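Local coordinates for YlmD (Geobacillus stearothermophilus, PDB 6T1B), which phosphorolyses adenosine, inosine and S-methyl-5'-thioadenosine to the free base and a ribose 1-phosphate, and also deaminates adenosine, with a catalytic zinc ion, at residues 45-50 against 55-60; 204-209 against 223-228; 136-141 against 163-168; 240-245 against 249-254. All coordinates share one frame; numbering follows the deposited sequence.

Contact 1: 45-50 against 55-60; sequences MGLHVG and DVVNNR. With NOS (inosine), chain B.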
loop_
_atom_site.group_PDB
_atom_site.type_symbol
_atom_site.label_atom_id
_atom_site.label_comp_id
_atom_site.label_asym_id
_atom_site.label_seq_id
_atom_site.Cartn_x
_atom_site.Cartn_y
_atom_site.Cartn_z
ATOM N N MET A 45 4.348 -12.432 3.504
ATOM C CA MET A 45 2.925 -12.328 3.813
ATOM C C MET A 45 2.000 -12.691 2.659
ATOM O O MET A 45 0.767 -12.695 2.844
ATOM C CB MET A 45 2.623 -10.906 4.276
ATOM C CG MET A 45 3.471 -10.480 5.429
ATOM S SD MET A 45 3.222 -11.591 6.854
ATOM C CE MET A 45 3.472 -10.537 8.234
ATOM N N GLY A 46 2.538 -12.962 1.475
ATOM C CA GLY A 46 1.733 -13.179 0.293
ATOM C C GLY A 46 1.362 -14.637 0.134
ATOM O O GLY A 46 2.227 -15.511 0.137
ATOM N N LEU A 47 0.060 -14.896 0.011
ATOM C CA LEU A 47 -0.489 -16.221 -0.203
ATOM C C LEU A 47 -0.526 -16.629 -1.667
ATOM O O LEU A 47 -0.855 -17.784 -1.956
ATOM C CB LEU A 47 -1.920 -16.297 0.349
ATOM C CG LEU A 47 -1.989 -16.225 1.883
ATOM C CD1 LEU A 47 -3.415 -15.929 2.317
ATOM C CD2 LEU A 47 -1.466 -17.510 2.492
ATOM N N HIS A 48 -0.231 -15.717 -2.597
ATOM C CA HIS A 48 -0.312 -16.058 -4.006
ATOM C C HIS A 48 1.002 -15.836 -4.738
ATOM O O HIS A 48 1.030 -15.293 -5.840
ATOM C CB HIS A 48 -1.435 -15.335 -4.752
ATOM C CG HIS A 48 -1.712 -15.907 -6.119
ATOM N ND1 HIS A 48 -2.330 -17.127 -6.307
ATOM C CD2 HIS A 48 -1.411 -15.449 -7.360
ATOM C CE1 HIS A 48 -2.433 -17.378 -7.602
ATOM N NE2 HIS A 48 -1.879 -16.376 -8.263
ATOM N N VAL A 49 2.104 -16.257 -4.121
ATOM C CA VAL A 49 3.406 -16.174 -4.755
ATOM C C VAL A 49 4.103 -17.518 -4.828
ATOM O O VAL A 49 5.270 -17.580 -5.213
ATOM C CB VAL A 49 4.328 -15.126 -4.099
ATOM C CG1 VAL A 49 3.777 -13.746 -4.299
ATOM C CG2 VAL A 49 4.545 -15.433 -2.623
ATOM N N GLY A 50 3.419 -18.606 -4.473
ATOM C CA GLY A 50 3.997 -19.924 -4.572
ATOM C C GLY A 50 4.755 -20.375 -3.345
ATOM O O GLY A 50 5.479 -21.368 -3.414
ATOM N N ASP A 55 3.537 -21.715 6.173
ATOM C CA ASP A 55 4.507 -20.698 6.577
ATOM C C ASP A 55 3.885 -19.310 6.492
ATOM O O ASP A 55 4.042 -18.489 7.403
ATOM C CB ASP A 55 5.784 -20.777 5.743
ATOM C CG ASP A 55 6.610 -22.043 6.005
ATOM O OD1 ASP A 55 7.432 -22.363 5.113
ATOM O OD2 ASP A 55 6.462 -22.698 7.062
ATOM N N VAL A 56 3.211 -19.010 5.373
ATOM C CA VAL A 56 2.631 -17.677 5.188
ATOM C C VAL A 56 1.586 -17.378 6.266
ATOM O O VAL A 56 1.571 -16.286 6.856
ATOM C CB VAL A 56 2.055 -17.509 3.769
ATOM C CG1 VAL A 56 1.402 -16.152 3.643
ATOM C CG2 VAL A 56 3.126 -17.665 2.724
ATOM N N VAL A 57 0.691 -18.328 6.537
ATOM C CA VAL A 57 -0.305 -18.099 7.586
ATOM C C VAL A 57 0.379 -17.874 8.928
ATOM O O VAL A 57 -0.027 -17.004 9.709
ATOM C CB VAL A 57 -1.366 -19.207 7.616
ATOM C CG1 VAL A 57 -2.283 -19.057 8.823
ATOM C CG2 VAL A 57 -2.172 -19.148 6.334
ATOM N N ASN A 58 1.444 -18.630 9.217
ATOM C CA ASN A 58 2.153 -18.422 10.482
ATOM C C ASN A 58 2.822 -17.046 10.522
ATOM O O ASN A 58 2.860 -16.402 11.583
ATOM C CB ASN A 58 3.154 -19.548 10.735
ATOM C CG ASN A 58 2.475 -20.796 11.237
ATOM O OD1 ASN A 58 1.426 -20.726 11.885
ATOM N ND2 ASN A 58 3.078 -21.951 10.970
ATOM N N ASN A 59 3.330 -16.571 9.385
ATOM C CA ASN A 59 3.881 -15.221 9.304
ATOM C C ASN A 59 2.809 -14.184 9.603
ATOM O O ASN A 59 3.044 -13.224 10.354
ATOM C CB ASN A 59 4.476 -14.954 7.919
ATOM C CG ASN A 59 5.668 -15.831 7.633
ATOM O OD1 ASN A 59 6.351 -16.282 8.554
ATOM N ND2 ASN A 59 5.954 -16.045 6.356
ATOM N N ARG A 60 1.610 -14.380 9.048
ATOM C CA ARG A 60 0.518 -13.455 9.318
ATOM C C ARG A 60 0.109 -13.526 10.781
ATOM O O ARG A 60 -0.151 -12.489 11.404
ATOM C CB ARG A 60 -0.654 -13.771 8.396
ATOM C CG ARG A 60 -0.359 -13.474 6.931
ATOM C CD ARG A 60 -1.597 -13.704 6.080
ATOM N NE ARG A 60 -1.380 -13.175 4.750
ATOM C CZ ARG A 60 -2.336 -12.742 3.939
ATOM N NH1 ARG A 60 -2.007 -12.231 2.755
ATOM N NH2 ARG A 60 -3.618 -12.832 4.296
HETATM N N9 NOS B . 0.159 -11.411 -4.494
HETATM C C4 NOS B . -0.793 -11.091 -3.599
HETATM N N3 NOS B . -1.814 -10.018 -3.534
HETATM C C2 NOS B . -2.731 -9.984 -2.430
HETATM N N1 NOS B . -2.680 -10.966 -1.384
HETATM C C6 NOS B . -1.727 -12.009 -1.394
HETATM O O6 NOS B . -1.727 -12.791 -0.482
HETATM C C5 NOS B . -0.753 -12.023 -2.590
HETATM N N7 NOS B . 0.228 -12.829 -2.850
HETATM C C8 NOS B . 0.790 -12.484 -4.006
HETATM C "C5'" NOS B . 0.635 -7.165 -4.981
HETATM O "O5'" NOS B . 1.738 -6.262 -4.954
HETATM C "C4'" NOS B . 0.877 -8.283 -5.963
HETATM O "O4'" NOS B . 1.186 -9.482 -5.218
HETATM C "C1'" NOS B . 0.393 -10.558 -5.674
HETATM C "C2'" NOS B . -0.835 -9.942 -6.336
HETATM O "O2'" NOS B . -1.336 -10.801 -7.352
HETATM C "C3'" NOS B . -0.289 -8.625 -6.892
HETATM O "O3'" NOS B . 0.216 -8.838 -8.220
#

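Contact 2: 204-209 against 223-228; sequences PLPWRE and NRLQLL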
loop_
_atom_site.group_PDB
_atom_site.type_symbol
_atom_site.label_atom_id
_atom_site.label_comp_id
_atom_site.label_asym_id
_atom_site.label_seq_id
_atom_site.Cartn_x
_atom_site.Cartn_y
_atom_site.Cartn_z
ATOM N N PRO A 204 4.319 19.121 -13.464
ATOM C CA PRO A 204 5.654 18.527 -13.637
ATOM C C PRO A 204 5.515 17.018 -13.743
ATOM O O PRO A 204 4.676 16.414 -13.081
ATOM C CB PRO A 204 6.400 18.944 -12.366
ATOM C CG PRO A 204 5.327 19.214 -11.359
ATOM C CD PRO A 204 4.157 19.749 -12.135
ATOM N N LEU A 205 6.326 16.413 -14.610
ATOM C CA LEU A 205 6.183 14.979 -14.866
ATOM C C LEU A 205 7.048 14.179 -13.903
ATOM O O LEU A 205 8.231 14.511 -13.718
ATOM C CB LEU A 205 6.594 14.669 -16.294
ATOM C CG LEU A 205 5.773 15.391 -17.358
ATOM C CD1 LEU A 205 6.290 15.005 -18.742
ATOM C CD2 LEU A 205 4.305 15.078 -17.216
ATOM N N PRO A 206 6.500 13.138 -13.311
ATOM C CA PRO A 206 7.252 12.359 -12.316
ATOM C C PRO A 206 8.121 11.268 -12.932
ATOM O O PRO A 206 8.160 10.124 -12.450
ATOM C CB PRO A 206 6.141 11.753 -11.446
ATOM C CG PRO A 206 5.020 11.549 -12.422
ATOM C CD PRO A 206 5.085 12.726 -13.369
ATOM N N TRP A 207 8.809 11.618 -14.010
ATOM C CA TRP A 207 9.759 10.711 -14.626
ATOM C C TRP A 207 10.789 11.542 -15.366
ATOM O O TRP A 207 10.566 12.717 -15.682
ATOM C CB TRP A 207 9.081 9.735 -15.597
ATOM C CG TRP A 207 8.275 10.371 -16.672
ATOM C CD1 TRP A 207 8.730 10.943 -17.829
ATOM C CD2 TRP A 207 6.851 10.507 -16.697
ATOM N NE1 TRP A 207 7.673 11.419 -18.570
ATOM C CE2 TRP A 207 6.509 11.159 -17.896
ATOM C CE3 TRP A 207 5.834 10.127 -15.824
ATOM C CZ2 TRP A 207 5.196 11.447 -18.230
ATOM C CZ3 TRP A 207 4.528 10.418 -16.157
ATOM C CH2 TRP A 207 4.219 11.067 -17.352
ATOM N N ARG A 208 11.926 10.909 -15.659
ATOM C CA ARG A 208 13.040 11.509 -16.380
ATOM C C ARG A 208 13.512 10.524 -17.441
ATOM O O ARG A 208 13.667 9.338 -17.150
ATOM C CB ARG A 208 14.189 11.796 -15.401
ATOM C CG ARG A 208 15.431 12.382 -16.037
ATOM C CD ARG A 208 16.495 12.712 -14.992
ATOM N NE ARG A 208 16.027 13.702 -14.022
ATOM C CZ ARG A 208 16.823 14.477 -13.285
ATOM N NH1 ARG A 208 18.142 14.395 -13.402
ATOM N NH2 ARG A 208 16.297 15.346 -12.432
ATOM N N GLU A 209 13.698 10.992 -18.661
ATOM C CA GLU A 209 14.178 10.126 -19.735
ATOM C C GLU A 209 15.683 9.964 -19.584
ATOM O O GLU A 209 16.437 10.913 -19.811
ATOM C CB GLU A 209 13.850 10.720 -21.098
ATOM C CG GLU A 209 13.940 9.701 -22.216
ATOM C CD GLU A 209 13.714 10.314 -23.579
ATOM O OE1 GLU A 209 13.747 11.561 -23.685
ATOM O OE2 GLU A 209 13.505 9.550 -24.546
ATOM N N ASN A 223 1.583 9.479 -7.731
ATOM C CA ASN A 223 0.402 9.359 -6.880
ATOM C C ASN A 223 0.197 10.610 -6.042
ATOM O O ASN A 223 -0.935 11.074 -5.891
ATOM C CB ASN A 223 0.515 8.095 -6.047
ATOM C CG ASN A 223 0.072 6.898 -6.827
ATOM O OD1 ASN A 223 -1.125 6.700 -7.018
ATOM N ND2 ASN A 223 1.021 6.150 -7.376
ATOM N N ARG A 224 1.284 11.230 -5.566
ATOM C CA ARG A 224 1.148 12.491 -4.852
ATOM C C ARG A 224 0.486 13.538 -5.736
ATOM O O ARG A 224 -0.419 14.259 -5.298
ATOM C CB ARG A 224 2.514 12.980 -4.374
ATOM C CG ARG A 224 2.485 14.330 -3.690
ATOM C CD ARG A 224 3.856 14.724 -3.145
ATOM N NE ARG A 224 3.840 16.129 -2.789
ATOM C CZ ARG A 224 4.108 17.112 -3.637
ATOM N NH1 ARG A 224 4.437 16.858 -4.897
ATOM N NH2 ARG A 224 4.036 18.372 -3.228
ATOM N N LEU A 225 0.945 13.668 -6.986
ATOM C CA LEU A 225 0.386 14.676 -7.880
ATOM C C LEU A 225 -1.092 14.420 -8.133
ATOM O O LEU A 225 -1.896 15.357 -8.189
ATOM C CB LEU A 225 1.175 14.695 -9.192
ATOM C CG LEU A 225 2.617 15.192 -9.086
ATOM C CD1 LEU A 225 3.368 14.885 -10.381
ATOM C CD2 LEU A 225 2.668 16.661 -8.800
ATOM N N GLN A 226 -1.474 13.146 -8.268
ATOM C CA GLN A 226 -2.886 12.824 -8.440
ATOM C C GLN A 226 -3.692 13.216 -7.206
ATOM O O GLN A 226 -4.798 13.740 -7.329
ATOM C CB GLN A 226 -3.084 11.342 -8.733
ATOM C CG GLN A 226 -2.716 10.954 -10.156
ATOM C CD GLN A 226 -2.999 9.486 -10.444
ATOM O OE1 GLN A 226 -3.668 8.811 -9.676
ATOM N NE2 GLN A 226 -2.508 9.004 -11.579
ATOM N N LEU A 227 -3.163 12.922 -6.009
ATOM C CA LEU A 227 -3.884 13.256 -4.784
ATOM C C LEU A 227 -4.066 14.754 -4.647
ATOM O O LEU A 227 -5.134 15.219 -4.233
ATOM C CB LEU A 227 -3.145 12.715 -3.567
ATOM C CG LEU A 227 -3.186 11.200 -3.469
ATOM C CD1 LEU A 227 -2.084 10.697 -2.549
ATOM C CD2 LEU A 227 -4.523 10.696 -2.959
ATOM N N LEU A 228 -3.022 15.521 -4.961
ATOM C CA LEU A 228 -3.137 16.972 -4.950
ATOM C C LEU A 228 -4.236 17.422 -5.895
ATOM O O LEU A 228 -5.072 18.255 -5.542
ATOM C CB LEU A 228 -1.798 17.592 -5.345
ATOM C CG LEU A 228 -0.694 17.456 -4.310
ATOM C CD1 LEU A 228 0.683 17.697 -4.934
ATOM C CD2 LEU A 228 -0.947 18.415 -3.152
#

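Contact 3: 136-141 against 163-168; sequences AGLVGL and TREHIA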
loop_
_atom_site.group_PDB
_atom_site.type_symbol
_atom_site.label_atom_id
_atom_site.label_comp_id
_atom_site.label_asym_id
_atom_site.label_seq_id
_atom_site.Cartn_x
_atom_site.Cartn_y
_atom_site.Cartn_z
ATOM N N ALA A 136 -13.557 11.611 11.089
ATOM C CA ALA A 136 -14.653 10.759 10.656
ATOM C C ALA A 136 -14.409 9.282 10.901
ATOM O O ALA A 136 -15.281 8.463 10.593
ATOM C CB ALA A 136 -14.926 10.984 9.173
ATOM N N GLY A 137 -13.235 8.899 11.388
ATOM C CA GLY A 137 -12.985 7.497 11.646
ATOM C C GLY A 137 -12.857 6.645 10.401
ATOM O O GLY A 137 -13.100 5.440 10.461
ATOM N N LEU A 138 -12.394 7.211 9.282
ATOM C CA LEU A 138 -12.165 6.470 8.051
ATOM C C LEU A 138 -10.691 6.147 7.921
ATOM O O LEU A 138 -9.829 7.001 8.200
ATOM C CB LEU A 138 -12.564 7.288 6.819
ATOM C CG LEU A 138 -14.031 7.222 6.430
ATOM C CD1 LEU A 138 -14.460 8.410 5.603
ATOM C CD2 LEU A 138 -14.257 5.914 5.671
ATOM N N VAL A 139 -10.408 4.925 7.493
ATOM C CA VAL A 139 -9.067 4.557 7.074
ATOM C C VAL A 139 -9.200 3.873 5.722
ATOM O O VAL A 139 -10.210 3.207 5.441
ATOM C CB VAL A 139 -8.329 3.645 8.085
ATOM C CG1 VAL A 139 -8.081 4.378 9.394
ATOM C CG2 VAL A 139 -9.081 2.317 8.304
ATOM N N GLY A 140 -8.151 3.981 4.908
ATOM C CA GLY A 140 -8.141 3.332 3.614
ATOM C C GLY A 140 -6.737 2.919 3.248
ATOM O O GLY A 140 -5.751 3.460 3.773
ATOM N N LEU A 141 -6.662 1.984 2.303
ATOM C CA LEU A 141 -5.367 1.509 1.848
ATOM C C LEU A 141 -5.512 1.075 0.403
ATOM O O LEU A 141 -6.416 0.297 0.056
ATOM C CB LEU A 141 -4.906 0.332 2.726
ATOM C CG LEU A 141 -3.549 -0.292 2.429
ATOM C CD1 LEU A 141 -2.418 0.703 2.429
ATOM C CD2 LEU A 141 -3.308 -1.406 3.464
ATOM N N THR A 163 -17.944 11.493 -2.321
ATOM C CA THR A 163 -19.283 11.324 -2.882
ATOM C C THR A 163 -20.121 10.324 -2.104
ATOM O O THR A 163 -21.341 10.484 -2.021
ATOM C CB THR A 163 -19.212 10.895 -4.347
ATOM O OG1 THR A 163 -18.662 9.575 -4.470
ATOM C CG2 THR A 163 -18.356 11.863 -5.139
ATOM N N ARG A 164 -19.511 9.280 -1.555
ATOM C CA ARG A 164 -20.266 8.291 -0.804
ATOM C C ARG A 164 -20.194 8.481 0.694
ATOM O O ARG A 164 -21.166 8.166 1.386
ATOM C CB ARG A 164 -19.812 6.885 -1.182
ATOM C CG ARG A 164 -19.969 6.627 -2.673
ATOM C CD ARG A 164 -19.767 5.177 -3.014
ATOM N NE ARG A 164 -19.890 4.939 -4.447
ATOM C CZ ARG A 164 -19.693 3.760 -5.026
ATOM N NH1 ARG A 164 -19.363 2.705 -4.290
ATOM N NH2 ARG A 164 -19.824 3.637 -6.338
ATOM N N GLU A 165 -19.082 9.001 1.213
ATOM C CA GLU A 165 -18.916 9.192 2.651
ATOM C C GLU A 165 -19.023 10.648 3.080
ATOM O O GLU A 165 -19.028 10.927 4.287
ATOM C CB GLU A 165 -17.577 8.594 3.121
ATOM C CG GLU A 165 -17.266 7.210 2.542
ATOM C CD GLU A 165 -18.305 6.142 2.860
ATOM O OE1 GLU A 165 -18.895 6.194 3.948
ATOM O OE2 GLU A 165 -18.517 5.237 2.009
ATOM N N HIS A 166 -19.173 11.585 2.132
ATOM C CA HIS A 166 -19.394 13.003 2.439
ATOM C C HIS A 166 -18.245 13.593 3.252
ATOM O O HIS A 166 -18.452 14.382 4.177
ATOM C CB HIS A 166 -20.765 13.201 3.085
ATOM C CG HIS A 166 -21.880 12.586 2.289
ATOM N ND1 HIS A 166 -22.580 11.474 2.712
ATOM C CD2 HIS A 166 -22.385 12.905 1.071
ATOM C CE1 HIS A 166 -23.482 11.151 1.801
ATOM N NE2 HIS A 166 -23.387 12.004 0.798
ATOM N N ILE A 167 -17.020 13.244 2.867
ATOM C CA ILE A 167 -15.794 13.746 3.483
ATOM C C ILE A 167 -15.130 14.679 2.482
ATOM O O ILE A 167 -14.779 14.254 1.373
ATOM C CB ILE A 167 -14.824 12.602 3.816
ATOM C CG1 ILE A 167 -15.492 11.576 4.734
ATOM C CG2 ILE A 167 -13.538 13.147 4.458
ATOM C CD1 ILE A 167 -16.046 12.149 5.986
ATOM N N ALA A 168 -14.897 15.924 2.880
ATOM C CA ALA A 168 -14.152 16.834 2.021
ATOM C C ALA A 168 -12.703 16.373 1.887
ATOM O O ALA A 168 -12.116 15.855 2.838
ATOM C CB ALA A 168 -14.168 18.252 2.592
#

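Contact 4: 240-245 against 249-254; sequences SERCTS and ALFFSH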
loop_
_atom_site.group_PDB
_atom_site.type_symbol
_atom_site.label_atom_id
_atom_site.label_comp_id
_atom_site.label_asym_id
_atom_site.label_seq_id
_atom_site.Cartn_x
_atom_site.Cartn_y
_atom_site.Cartn_z
ATOM N N SER A 240 7.176 8.589 2.201
ATOM C CA SER A 240 8.391 7.890 2.595
ATOM C C SER A 240 9.448 7.999 1.502
ATOM O O SER A 240 9.140 7.876 0.313
ATOM C CB SER A 240 8.080 6.407 2.809
ATOM O OG SER A 240 9.231 5.675 3.189
ATOM N N GLU A 241 10.704 8.172 1.907
ATOM C CA GLU A 241 11.820 8.168 0.972
ATOM C C GLU A 241 12.411 6.770 0.774
ATOM O O GLU A 241 13.366 6.617 0.000
ATOM C CB GLU A 241 12.937 9.108 1.443
ATOM C CG GLU A 241 12.498 10.488 1.912
ATOM C CD GLU A 241 12.299 11.472 0.786
ATOM O OE1 GLU A 241 12.275 12.691 1.063
ATOM O OE2 GLU A 241 12.162 11.029 -0.374
ATOM N N ARG A 242 11.890 5.759 1.460
ATOM C CA ARG A 242 12.488 4.435 1.396
ATOM C C ARG A 242 12.170 3.774 0.062
ATOM O O ARG A 242 11.007 3.736 -0.372
ATOM C CB ARG A 242 11.953 3.569 2.532
ATOM C CG ARG A 242 12.311 4.058 3.910
ATOM C CD ARG A 242 11.650 3.169 4.932
ATOM N NE ARG A 242 11.925 3.555 6.310
ATOM C CZ ARG A 242 12.963 3.133 7.022
ATOM N NH1 ARG A 242 13.863 2.329 6.486
ATOM N NH2 ARG A 242 13.102 3.542 8.277
ATOM N N CYS A 243 13.208 3.201 -0.562
ATOM C CA CYS A 243 13.081 2.436 -1.800
ATOM C C CYS A 243 13.181 0.951 -1.470
ATOM O O CYS A 243 14.167 0.517 -0.864
ATOM C CB CYS A 243 14.216 2.788 -2.777
ATOM S SG CYS A 243 14.216 1.797 -4.291
ATOM N N THR A 244 12.176 0.177 -1.911
ATOM C CA THR A 244 12.146 -1.264 -1.670
ATOM C C THR A 244 13.281 -1.983 -2.385
ATOM O O THR A 244 13.812 -2.965 -1.862
ATOM C CB THR A 244 10.802 -1.852 -2.113
ATOM O OG1 THR A 244 10.471 -1.376 -3.429
ATOM C CG2 THR A 244 9.723 -1.429 -1.198
ATOM N N SER A 245 13.621 -1.536 -3.602
ATOM C CA SER A 245 14.728 -2.165 -4.298
ATOM C C SER A 245 16.054 -1.848 -3.616
ATOM O O SER A 245 16.882 -2.748 -3.475
ATOM C CB SER A 245 14.755 -1.784 -5.784
ATOM O OG SER A 245 15.987 -2.163 -6.390
ATOM N N ALA A 249 18.106 -5.043 2.733
ATOM C CA ALA A 249 18.106 -5.700 4.035
ATOM C C ALA A 249 16.782 -5.547 4.761
ATOM O O ALA A 249 16.599 -6.170 5.819
ATOM C CB ALA A 249 19.210 -5.125 4.925
ATOM N N LEU A 250 15.867 -4.743 4.232
ATOM C CA LEU A 250 14.564 -4.606 4.849
ATOM C C LEU A 250 13.459 -5.216 4.011
ATOM O O LEU A 250 12.476 -5.686 4.576
ATOM C CB LEU A 250 14.190 -3.136 5.069
ATOM C CG LEU A 250 14.804 -2.398 6.249
ATOM C CD1 LEU A 250 14.213 -0.994 6.322
ATOM C CD2 LEU A 250 14.575 -3.165 7.529
ATOM N N PHE A 251 13.571 -5.198 2.669
ATOM C CA PHE A 251 12.421 -5.410 1.814
ATOM C C PHE A 251 12.590 -6.445 0.717
ATOM O O PHE A 251 13.674 -6.575 0.131
ATOM C CB PHE A 251 12.000 -4.115 1.121
ATOM C CG PHE A 251 11.673 -2.994 2.068
ATOM C CD1 PHE A 251 12.376 -1.806 2.014
ATOM C CD2 PHE A 251 10.641 -3.111 2.973
ATOM C CE1 PHE A 251 12.061 -0.742 2.858
ATOM C CE2 PHE A 251 10.316 -2.068 3.818
ATOM C CZ PHE A 251 11.045 -0.879 3.751
ATOM N N PHE A 252 11.508 -7.197 0.468
ATOM C CA PHE A 252 11.348 -7.917 -0.778
ATOM C C PHE A 252 11.167 -6.894 -1.894
ATOM O O PHE A 252 10.555 -5.847 -1.702
ATOM C CB PHE A 252 10.096 -8.786 -0.759
ATOM C CG PHE A 252 10.047 -9.778 0.373
ATOM C CD1 PHE A 252 9.060 -9.662 1.368
ATOM C CD2 PHE A 252 10.937 -10.833 0.459
ATOM C CE1 PHE A 252 9.012 -10.584 2.418
ATOM C CE2 PHE A 252 10.880 -11.732 1.498
ATOM C CZ PHE A 252 9.889 -11.611 2.463
ATOM N N SER A 253 11.638 -7.233 -3.091
ATOM C CA SER A 253 11.480 -6.369 -4.249
ATOM C C SER A 253 11.263 -7.235 -5.477
ATOM O O SER A 253 12.161 -7.971 -5.874
ATOM C CB SER A 253 12.714 -5.484 -4.458
ATOM O OG SER A 253 12.662 -4.807 -5.695
ATOM N N HIS A 254 10.089 -7.118 -6.085
ATOM C CA HIS A 254 9.827 -7.865 -7.316
ATOM C C HIS A 254 10.886 -7.613 -8.370
ATOM O O HIS A 254 11.332 -8.548 -9.047
ATOM C CB HIS A 254 8.447 -7.456 -7.818
ATOM C CG HIS A 254 8.089 -8.041 -9.143
ATOM N ND1 HIS A 254 7.621 -9.328 -9.273
ATOM C CD2 HIS A 254 8.136 -7.520 -10.388
ATOM C CE1 HIS A 254 7.398 -9.580 -10.548
ATOM N NE2 HIS A 254 7.706 -8.501 -11.249
#

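Contact 1: 45-50 against 55-60
A single carbonyl oxygen, M45 O, takes two hydrogen bonds from R60, whose guanidinium grips it side-on through NE (2.9 Å from M45 O) and NH1 (2.8 Å from M45 O). The oxygen lies within 5° of the guanidinium plane, so both N-H groups meet it at the edge. Flat contact comes from L47, whose CD1 sits 3.6 Å above the R60 plane, over its centre. The other L47 branch turns to the helix, and CD2 presses on V56 CG1 at a tight 3.4 Å. M45 bends at chi2 (-59°) and lays its sulfur against N59, with SD 3.7 Å from N59 CB. R60 NH2 is held by A97 O and G96 O, which fixes the rotation of the group. A leucine in place of R60 would probably leave M45 O without either donor and let the 45-50 loop shift beside the ligand. That loop meets inosine directly, for L47 N donates to NOS O6 at 2.8 Å, and a CB on G46 would collide with NOS N7. Here the first half of helix 53-67 packs against the loop that forms one wall of the purine pocket, with inosine also bonded by R263 NE and C122 O.

Contact 2: 204-209 against 223-228
L225 points from helix 219-229 straight at the loop that leads into strand 207-211, and its forked end meets P204 and P206. Its CG lies anti to its own carbonyl carbon (chi1 -68°), a rotation that sends both methyls out from the helix toward 204-206. CD1 does most of the touching: it comes 3.4 Å from the backbone oxygen P204 O and 4.1 Å from P206 CD, at the nitrogen end of that ring. The second branch reaches the other proline more loosely, with CD2 4.5 Å from P204 CG. P206 CB points toward the helix, and the side chain of P206 runs aslant to that of L225. L205, between the prolines, turns the other way and lays its CB 3.8 Å above one face of the W207 ring, offset toward the rim. P206 also rests on L199, and L225 on S203. The chemistry across this junction is carbon against carbon and carbon against a carbonyl oxygen, with only about 112 Å² buried in all. The contact is therefore van der Waals alone, small and partly accessible to solvent at the exposed P204. It makes no directional bond; those of the strand and its approach, such as the backbone pairings of P206 with D218 and of R208 with A216, lie elsewhere.

Contact 3: 136-141 against 163-168
A beta-alpha-beta crossover brings A136, in the turn before strand 138-144, and L138, the first residue of that strand, against I167, in the loop that follows helix 153-163 and leads to the parallel strand 173-176. On the strand side the chain has just turned through a hairpin from strand 127-133, and G137 and L138 together face A133 in a G1 beta bulge, with G137 at positive phi (70°). The touching atoms are nearly all aliphatic. L138 and I167 reach toward each other tip to tip, and L138 CD1 stands 3.4 Å from I167 CG1, closer than usual van der Waals contact. The end methyl of the isoleucine goes to the alanine, with I167 CD1 3.6 Å from A136 CB. In I167, CG1 lies anti to the carbonyl carbon (chi1 -57°) and the bend at chi2 (-55°) turns CD1 toward A136. L138 CD1 also lies 4.0 Å from E165 CB, where only the base of the glutamate takes part. The chain of E165 then bends at chi2 and carries its carboxylate to Y111 OH and to K87 NZ, a hydrogen bond and a salt bridge that satisfy both oxygens. H166 is the first residue to leave helical angles, with positive phi, and I167 after it points its side chain toward the strand. I167 also packs on A133 and I172, and L138 on A133 and Y111, so this small apolar patch joins the loop after helix 153-163 to neighbouring strands 109-112, 138-144 and 127-133 of one mixed sheet.

Contact 4: 240-245 against 249-254
Apolar contact centres on T244 and the F251 ring, whose side chains cross at about a right angle. T244 CG2 lies over one face, 4.1 Å from F251 CG, and L250 CB covers the opposite face, 3.7 Å above the plane. R242 CD meets the ring at its edge, 4.3 Å from F251 CZ. An alanine at F251 is likely to open a gap between T244 CG2 and L250 CB and leave R242 CD without the ring edge beside it. Contacts of mixed kind follow: R242 NH1 passes 3.3 Å from L250 CD1 while pairing with E247, the guanidinium having its strongest polar partner in F6, and T244 O sits 3.8 Å from S253 CB. Polar grip comes through a shared partner, since T244 OG1 and S253 OG both bond to D125 OD2. S253 OG also comes 3.6 Å from S245 CA. Less favourably, F252 O is buried with no polar partner, facing T244 CB at 4.0 Å. Within 240-245, S240 OG accepts from R242 N at 3.2 Å in an ST turn. C243 turns away from all this and binds zinc with C183, C184 and C246, a four-cysteine site of probably structural role whose C243-C246 pair forms a CxxC loop.

Overall arrangement
Along the chain the contacts come in the order 1, 3, 2, 4, each closing before the next opens, and none touches another. Contacts 1 and 2 lie on opposite sides of the chain's centre, 33 Å apart between their own centres; contacts 3 and 4 are likewise opposed, at 29 Å. Contacts 1 and 4 come nearest, with about 5 Å between closest atoms: one lines the inosine pocket, the other supplies one ligand of the four-cysteine zinc site. Contact 3 joins the sheet holding strands 127-133 and 138-144 to the loop after helix 153-163, and that helix also packs against helix 219-229 of contact 2. Ligand and metal sites thus lie apart from the two small apolar junctions.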